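Local coordinates for genome polyprotein (Rhinovirus C, PDB 6KU8) that probably cleaves the viral polyprotein as its 3C cysteine protease, captured here with the inhibitor rupintrivir in its substrate-binding cleft, at residues Val50-Ile64 and Asp72-Glu84. Residues are numbered along the deposited sequence; the frame is centred on the assembly and turned at random.
With AG7 (4-{2-(4-fluoro-benzyl)-6-methyl-5-[(5-methyl-isoxazole-3-carbonyl)-amino]-4-oxo-heptanoylamino}-5-(2-oxo-pyrrolidin-3-yl)-pentanoic acid ethyl ester), chain B.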
loop_
_atom_site.group_PDB
_atom_site.type_symbol
_atom_site.label_atom_id
_atom_site.label_comp_id
_atom_site.label_asym_id
_atom_site.label_seq_id
_atom_site.Cartn_x
_atom_site.Cartn_y
_atom_site.Cartn_z
ATOM N N VAL A 50 -0.232 -16.720 2.765
ATOM C CA VAL A 50 0.687 -15.660 3.137
ATOM C C VAL A 50 0.838 -15.669 4.649
ATOM O O VAL A 50 -0.089 -16.025 5.386
ATOM C CB VAL A 50 0.200 -14.276 2.640
ATOM C CG1 VAL A 50 0.193 -14.227 1.111
ATOM C CG2 VAL A 50 -1.195 -13.983 3.175
ATOM N N THR A 51 2.025 -15.290 5.104
ATOM C CA THR A 51 2.301 -15.118 6.525
ATOM C C THR A 51 1.874 -13.715 6.940
ATOM O O THR A 51 2.478 -12.723 6.515
ATOM C CB THR A 51 3.780 -15.333 6.813
ATOM O OG1 THR A 51 4.193 -16.572 6.231
ATOM C CG2 THR A 51 4.021 -15.380 8.319
ATOM N N ILE A 52 0.839 -13.637 7.772
ATOM C CA ILE A 52 0.342 -12.383 8.318
ATOM C C ILE A 52 0.518 -12.428 9.830
ATOM O O ILE A 52 0.028 -13.357 10.483
ATOM C CB ILE A 52 -1.124 -12.156 7.943
ATOM C CG1 ILE A 52 -1.268 -12.123 6.416
ATOM C CG2 ILE A 52 -1.639 -10.879 8.574
ATOM C CD1 ILE A 52 -2.699 -12.056 5.958
ATOM N N ASP A 53 1.216 -11.432 10.379
ATOM C CA ASP A 53 1.515 -11.375 11.812
ATOM C C ASP A 53 2.004 -12.735 12.320
ATOM O O ASP A 53 1.601 -13.214 13.381
ATOM C CB ASP A 53 0.299 -10.889 12.619
ATOM C CG ASP A 53 -0.135 -9.466 12.253
ATOM O OD1 ASP A 53 0.721 -8.689 11.780
ATOM O OD2 ASP A 53 -1.335 -9.119 12.435
ATOM N N GLY A 54 2.869 -13.374 11.538
ATOM C CA GLY A 54 3.484 -14.620 11.944
ATOM C C GLY A 54 2.635 -15.862 11.793
ATOM O O GLY A 54 3.052 -16.933 12.248
ATOM N N ARG A 55 1.466 -15.775 11.168
ATOM C CA ARG A 55 0.609 -16.941 10.977
ATOM C C ARG A 55 0.288 -17.124 9.500
ATOM O O ARG A 55 0.159 -16.148 8.756
ATOM C CB ARG A 55 -0.699 -16.806 11.762
ATOM C CG ARG A 55 -0.541 -16.765 13.274
ATOM C CD ARG A 55 -1.757 -16.123 13.907
ATOM N NE ARG A 55 -2.952 -16.308 13.088
ATOM C CZ ARG A 55 -3.368 -15.466 12.139
ATOM N NH1 ARG A 55 -2.678 -14.356 11.860
ATOM N NH2 ARG A 55 -4.474 -15.744 11.454
ATOM N N GLU A 56 0.124 -18.381 9.079
ATOM C CA GLU A 56 -0.248 -18.652 7.694
ATOM C C GLU A 56 -1.733 -18.389 7.500
ATOM O O GLU A 56 -2.570 -18.908 8.241
ATOM C CB GLU A 56 0.090 -20.087 7.281
ATOM C CG GLU A 56 1.580 -20.413 7.317
ATOM C CD GLU A 56 2.401 -19.512 6.411
ATOM O OE1 GLU A 56 2.200 -19.543 5.174
ATOM O OE2 GLU A 56 3.237 -18.756 6.947
ATOM N N VAL A 57 -2.054 -17.566 6.507
ATOM C CA VAL A 57 -3.426 -17.232 6.154
ATOM C C VAL A 57 -3.651 -17.637 4.702
ATOM O O VAL A 57 -2.872 -17.254 3.819
ATOM C CB VAL A 57 -3.710 -15.731 6.356
ATOM C CG1 VAL A 57 -5.136 -15.396 5.927
ATOM C CG2 VAL A 57 -3.453 -15.327 7.825
ATOM N N ARG A 58 -4.714 -18.402 4.455
ATOM C CA ARG A 58 -5.024 -18.829 3.098
ATOM C C ARG A 58 -5.610 -17.678 2.291
ATOM O O ARG A 58 -6.514 -16.974 2.760
ATOM C CB ARG A 58 -6.001 -20.006 3.111
ATOM C CG ARG A 58 -6.518 -20.356 1.722
ATOM C CD ARG A 58 -7.002 -21.796 1.637
ATOM N NE ARG A 58 -8.310 -21.983 2.248
ATOM C CZ ARG A 58 -9.374 -22.422 1.588
ATOM N NH1 ARG A 58 -9.269 -22.730 0.301
ATOM N NH2 ARG A 58 -10.534 -22.570 2.214
ATOM N N VAL A 59 -5.092 -17.493 1.077
ATOM C CA VAL A 59 -5.600 -16.493 0.137
ATOM C C VAL A 59 -6.680 -17.147 -0.720
ATOM O O VAL A 59 -6.392 -18.043 -1.513
ATOM C CB VAL A 59 -4.485 -15.920 -0.745
ATOM C CG1 VAL A 59 -5.075 -14.999 -1.830
ATOM C CG2 VAL A 59 -3.474 -15.156 0.103
ATOM N N LEU A 60 -7.922 -16.676 -0.585
ATOM C CA LEU A 60 -9.012 -17.235 -1.380
ATOM C C LEU A 60 -8.909 -16.798 -2.835
ATOM O O LEU A 60 -9.181 -17.586 -3.748
ATOM C CB LEU A 60 -10.357 -16.819 -0.795
ATOM C CG LEU A 60 -10.677 -17.301 0.622
ATOM C CD1 LEU A 60 -11.932 -16.606 1.134
ATOM C CD2 LEU A 60 -10.819 -18.820 0.676
ATOM N N LYS A 61 -8.511 -15.551 -3.070
ATOM C CA LYS A 61 -8.370 -15.009 -4.411
ATOM C C LYS A 61 -7.359 -13.874 -4.361
ATOM O O LYS A 61 -7.295 -13.130 -3.376
ATOM C CB LYS A 61 -9.709 -14.504 -4.963
ATOM C CG LYS A 61 -9.617 -13.803 -6.324
ATOM C CD LYS A 61 -11.005 -13.410 -6.847
ATOM C CE LYS A 61 -10.958 -12.974 -8.314
ATOM N NZ LYS A 61 -12.317 -12.984 -8.951
ATOM N N GLN A 62 -6.561 -13.766 -5.426
ATOM C CA GLN A 62 -5.547 -12.728 -5.582
ATOM C C GLN A 62 -5.818 -11.999 -6.894
ATOM O O GLN A 62 -6.055 -12.646 -7.920
ATOM C CB GLN A 62 -4.144 -13.361 -5.555
ATOM C CG GLN A 62 -2.981 -12.431 -5.898
ATOM C CD GLN A 62 -1.614 -13.062 -5.620
ATOM O OE1 GLN A 62 -1.520 -14.127 -5.006
ATOM N NE2 GLN A 62 -0.549 -12.398 -6.067
ATOM N N CYS A 63 -5.848 -10.662 -6.863
ATOM C CA CYS A 63 -6.056 -9.862 -8.073
ATOM C C CYS A 63 -4.890 -8.898 -8.243
ATOM O O CYS A 63 -4.731 -7.962 -7.453
ATOM C CB CYS A 63 -7.372 -9.084 -8.032
ATOM S SG CYS A 63 -8.816 -10.058 -7.599
ATOM N N ILE A 64 -4.095 -9.105 -9.285
ATOM C CA ILE A 64 -2.972 -8.225 -9.587
ATOM C C ILE A 64 -3.518 -7.114 -10.477
ATOM O O ILE A 64 -3.912 -7.359 -11.616
ATOM C CB ILE A 64 -1.829 -8.997 -10.255
ATOM C CG1 ILE A 64 -1.326 -10.092 -9.309
ATOM C CG2 ILE A 64 -0.697 -8.072 -10.667
ATOM C CD1 ILE A 64 -0.379 -11.100 -9.940
ATOM N N ASP A 72 1.283 -3.002 -14.859
ATOM C CA ASP A 72 1.179 -3.161 -13.412
ATOM C C ASP A 72 0.923 -1.834 -12.714
ATOM O O ASP A 72 1.572 -0.829 -12.999
ATOM C CB ASP A 72 2.467 -3.765 -12.869
ATOM C CG ASP A 72 2.537 -5.249 -13.070
ATOM O OD1 ASP A 72 1.508 -5.911 -12.840
ATOM O OD2 ASP A 72 3.618 -5.750 -13.445
ATOM N N THR A 73 -0.027 -1.837 -11.781
ATOM C CA THR A 73 -0.139 -0.741 -10.829
ATOM C C THR A 73 0.766 -0.934 -9.614
ATOM O O THR A 73 0.922 0.004 -8.826
ATOM C CB THR A 73 -1.583 -0.585 -10.331
ATOM O OG1 THR A 73 -1.933 -1.732 -9.540
ATOM C CG2 THR A 73 -2.552 -0.439 -11.490
ATOM N N GLU A 74 1.338 -2.123 -9.431
ATOM C CA GLU A 74 2.097 -2.544 -8.251
ATOM C C GLU A 74 1.162 -2.840 -7.079
ATOM O O GLU A 74 1.645 -3.137 -5.968
ATOM C CB GLU A 74 3.135 -1.500 -7.802
ATOM C CG GLU A 74 4.592 -1.931 -7.834
ATOM C CD GLU A 74 4.824 -3.427 -7.613
ATOM O OE1 GLU A 74 4.771 -4.181 -8.595
ATOM O OE2 GLU A 74 5.110 -3.842 -6.476
ATOM N N ILE A 75 -0.150 -2.761 -7.275
ATOM C CA ILE A 75 -1.125 -3.110 -6.255
ATOM C C ILE A 75 -1.704 -4.486 -6.546
ATOM O O ILE A 75 -2.208 -4.746 -7.648
ATOM C CB ILE A 75 -2.246 -2.066 -6.167
ATOM C CG1 ILE A 75 -1.707 -0.766 -5.578
ATOM C CG2 ILE A 75 -3.394 -2.615 -5.334
ATOM C CD1 ILE A 75 -2.600 0.383 -5.811
ATOM N N THR A 76 -1.660 -5.355 -5.543
ATOM C CA THR A 76 -2.336 -6.640 -5.569
ATOM C C THR A 76 -3.373 -6.666 -4.458
ATOM O O THR A 76 -3.081 -6.257 -3.328
ATOM C CB THR A 76 -1.327 -7.774 -5.400
ATOM O OG1 THR A 76 -0.525 -7.862 -6.583
ATOM C CG2 THR A 76 -2.033 -9.087 -5.153
ATOM N N LEU A 77 -4.594 -7.106 -4.793
ATOM C CA LEU A 77 -5.649 -7.324 -3.811
ATOM C C LEU A 77 -5.594 -8.766 -3.338
ATOM O O LEU A 77 -5.496 -9.686 -4.158
ATOM C CB LEU A 77 -7.040 -7.042 -4.402
ATOM C CG LEU A 77 -7.378 -5.712 -5.086
ATOM C CD1 LEU A 77 -8.875 -5.595 -5.315
ATOM C CD2 LEU A 77 -6.876 -4.531 -4.274
ATOM N N LEU A 78 -5.644 -8.971 -2.026
ATOM C CA LEU A 78 -5.779 -10.306 -1.456
ATOM C C LEU A 78 -7.147 -10.421 -0.806
ATOM O O LEU A 78 -7.536 -9.555 -0.015
ATOM C CB LEU A 78 -4.700 -10.606 -0.419
ATOM C CG LEU A 78 -3.239 -10.391 -0.802
ATOM C CD1 LEU A 78 -2.368 -10.682 0.413
ATOM C CD2 LEU A 78 -2.869 -11.258 -1.999
ATOM N N TRP A 79 -7.881 -11.471 -1.151
ATOM C CA TRP A 79 -9.108 -11.819 -0.440
ATOM C C TRP A 79 -8.748 -12.989 0.466
ATOM O O TRP A 79 -8.396 -14.072 -0.015
ATOM C CB TRP A 79 -10.245 -12.167 -1.398
ATOM C CG TRP A 79 -10.604 -11.062 -2.364
ATOM C CD1 TRP A 79 -9.977 -10.769 -3.541
ATOM C CD2 TRP A 79 -11.693 -10.134 -2.248
ATOM N NE1 TRP A 79 -10.593 -9.707 -4.156
ATOM C CE2 TRP A 79 -11.652 -9.301 -3.384
ATOM C CE3 TRP A 79 -12.693 -9.927 -1.296
ATOM C CZ2 TRP A 79 -12.580 -8.281 -3.597
ATOM C CZ3 TRP A 79 -13.613 -8.905 -1.502
ATOM C CH2 TRP A 79 -13.550 -8.095 -2.646
ATOM N N LEU A 80 -8.818 -12.757 1.770
ATOM C CA LEU A 80 -8.236 -13.629 2.779
ATOM C C LEU A 80 -9.284 -14.515 3.434
ATOM O O LEU A 80 -10.429 -14.109 3.639
ATOM C CB LEU A 80 -7.539 -12.789 3.850
ATOM C CG LEU A 80 -6.479 -11.856 3.268
ATOM C CD1 LEU A 80 -6.013 -10.843 4.317
ATOM C CD2 LEU A 80 -5.312 -12.683 2.788
ATOM N N ASP A 81 -8.866 -15.730 3.786
ATOM C CA ASP A 81 -9.752 -16.691 4.445
ATOM C C ASP A 81 -9.684 -16.471 5.954
ATOM O O ASP A 81 -8.997 -17.176 6.691
ATOM C CB ASP A 81 -9.375 -18.115 4.060
ATOM C CG ASP A 81 -10.406 -19.133 4.525
ATOM O OD1 ASP A 81 -11.559 -18.735 4.806
ATOM O OD2 ASP A 81 -10.064 -20.322 4.610
ATOM N N GLN A 82 -10.419 -15.459 6.410
ATOM C CA GLN A 82 -10.421 -15.039 7.806
ATOM C C GLN A 82 -11.842 -14.658 8.187
ATOM O O GLN A 82 -12.660 -14.311 7.328
ATOM C CB GLN A 82 -9.488 -13.834 8.051
ATOM C CG GLN A 82 -10.066 -12.526 7.499
ATOM C CD GLN A 82 -9.092 -11.351 7.487
ATOM O OE1 GLN A 82 -7.873 -11.526 7.564
ATOM N NE2 GLN A 82 -9.641 -10.136 7.368
ATOM N N ASN A 83 -12.127 -14.727 9.493
ATOM C CA ASN A 83 -13.411 -14.280 10.026
ATOM C C ASN A 83 -13.451 -12.773 10.211
ATOM O O ASN A 83 -14.510 -12.161 10.063
ATOM C CB ASN A 83 -13.698 -14.962 11.372
ATOM C CG ASN A 83 -15.068 -14.607 11.929
ATOM O OD1 ASN A 83 -16.085 -14.802 11.272
ATOM N ND2 ASN A 83 -15.100 -14.103 13.152
ATOM N N GLU A 84 -12.313 -12.165 10.531
ATOM C CA GLU A 84 -12.286 -10.733 10.783
ATOM C C GLU A 84 -12.687 -9.943 9.545
ATOM O O GLU A 84 -12.366 -10.313 8.412
ATOM C CB GLU A 84 -10.896 -10.290 11.244
ATOM C CG GLU A 84 -10.813 -8.777 11.400
ATOM C CD GLU A 84 -9.407 -8.276 11.612
ATOM O OE1 GLU A 84 -9.244 -7.037 11.733
ATOM O OE2 GLU A 84 -8.469 -9.113 11.649
HETATM C C01 AG7 B . 12.800 -0.392 -6.207
HETATM C C02 AG7 B . 12.344 -1.835 -6.081
HETATM O O03 AG7 B . 12.484 0.507 -5.481
HETATM C C04 AG7 B . 11.100 -2.043 -5.228
HETATM C C05 AG7 B . 10.641 -3.439 -5.614
HETATM C C06 AG7 B . 9.869 -3.412 -6.942
HETATM C C07 AG7 B . 8.827 -2.515 -7.120
HETATM C C08 AG7 B . 8.130 -2.485 -8.316
HETATM C C09 AG7 B . 8.472 -3.349 -9.351
HETATM C C10 AG7 B . 9.516 -4.248 -9.179
HETATM C C11 AG7 B . 10.215 -4.279 -7.978
HETATM N N12 AG7 B . 10.799 -1.210 -2.760
HETATM C C13 AG7 B . 11.413 -1.097 -1.425
HETATM C C14 AG7 B . 11.374 0.392 -1.126
HETATM C C15 AG7 B . 12.459 1.144 -1.988
HETATM C C16 AG7 B . 12.648 2.627 -1.382
HETATM N N17 AG7 B . 13.935 2.934 -1.423
HETATM O O18 AG7 B . 11.772 3.316 -0.980
HETATM C C19 AG7 B . 10.857 -1.919 -0.256
HETATM C C20 AG7 B . 10.289 -3.260 -0.746
HETATM C C21 AG7 B . 11.467 -4.154 -0.430
HETATM O O22 AG7 B . 11.831 -5.193 -1.281
HETATM O O23 AG7 B . 12.089 -3.907 0.545
HETATM C C47 AG7 B . 11.569 -1.899 -3.782
HETATM O O48 AG7 B . 12.620 -2.350 -3.474
HETATM C C50 AG7 B . 12.974 -5.850 -0.825
HETATM C C53 AG7 B . 13.100 -7.172 -1.580
HETATM C C57 AG7 B . 13.730 -0.241 -7.396
HETATM N N58 AG7 B . 13.979 1.129 -7.630
HETATM C C59 AG7 B . 14.146 1.554 -8.976
HETATM O O60 AG7 B . 14.086 0.875 -9.953
HETATM C C78 AG7 B . 15.086 -0.891 -7.111
HETATM C C81 AG7 B . 15.995 -0.955 -8.345
HETATM F F1 AG7 B . 7.780 -3.308 -10.532
HETATM C C82 AG7 B . 15.780 -0.129 -5.977
HETATM C C83 AG7 B . 14.715 1.767 -2.005
HETATM C C84 AG7 B . 13.668 0.561 -1.929
HETATM C C1 AG7 B . 14.444 3.005 -8.974
HETATM O O HOH W 1 -6.654 -18.810 6.598
HETATM O O HOH W 2 -11.110 -22.346 5.549
#
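The W79 indole lies beside the aliphatic start of K61, pointing the same way, with CD1 4.0 Å from K61 CB. Its edge meets the sulfur of C63, SG standing 3.9 Å from NE1. W79, D81 and L80 have the largest shares of the surface buried between the segments, and 61-64 is the part that runs antiparallel to strand 75-80. The backbone of W79 marks a classic beta bulge: its O receives L60 N at 2.7 Å and, weakly, K61 N, while W79 N gives a nearly straight bond to K61 O. C63 and L77 continue the ladder as a hydrogen-bonded pair. At L60, beside the bulge, the chain turns a corner, as expected in the six-stranded antiparallel barrel of a chymotrypsin-like 3C protease, and strand 55-59 crosses strand 75-80 at 106°. L80 faces the barrel interior there; CD1 meets I52 CD1 tip to tip at 3.9 Å, while CB and CD2 pack against V57 and V59. Beyond it, D81 N bonds to R58 O. The D81 carboxylate forms a weak salt bridge to R58, whose chain bends at chi3, OD2 lying 3.3 Å from NH2 with the two planes nearly perpendicular (81°). L60 CD2 covers one guanidinium face and touches D81 CB at 3.7 Å. Just before strand 75-80, at another corner, E74 OE2 is hydrogen-bonded to H43 ND1, consistent with a Cys-His-Glu triad, and E74 touches the inhibitor's fluorophenyl ring.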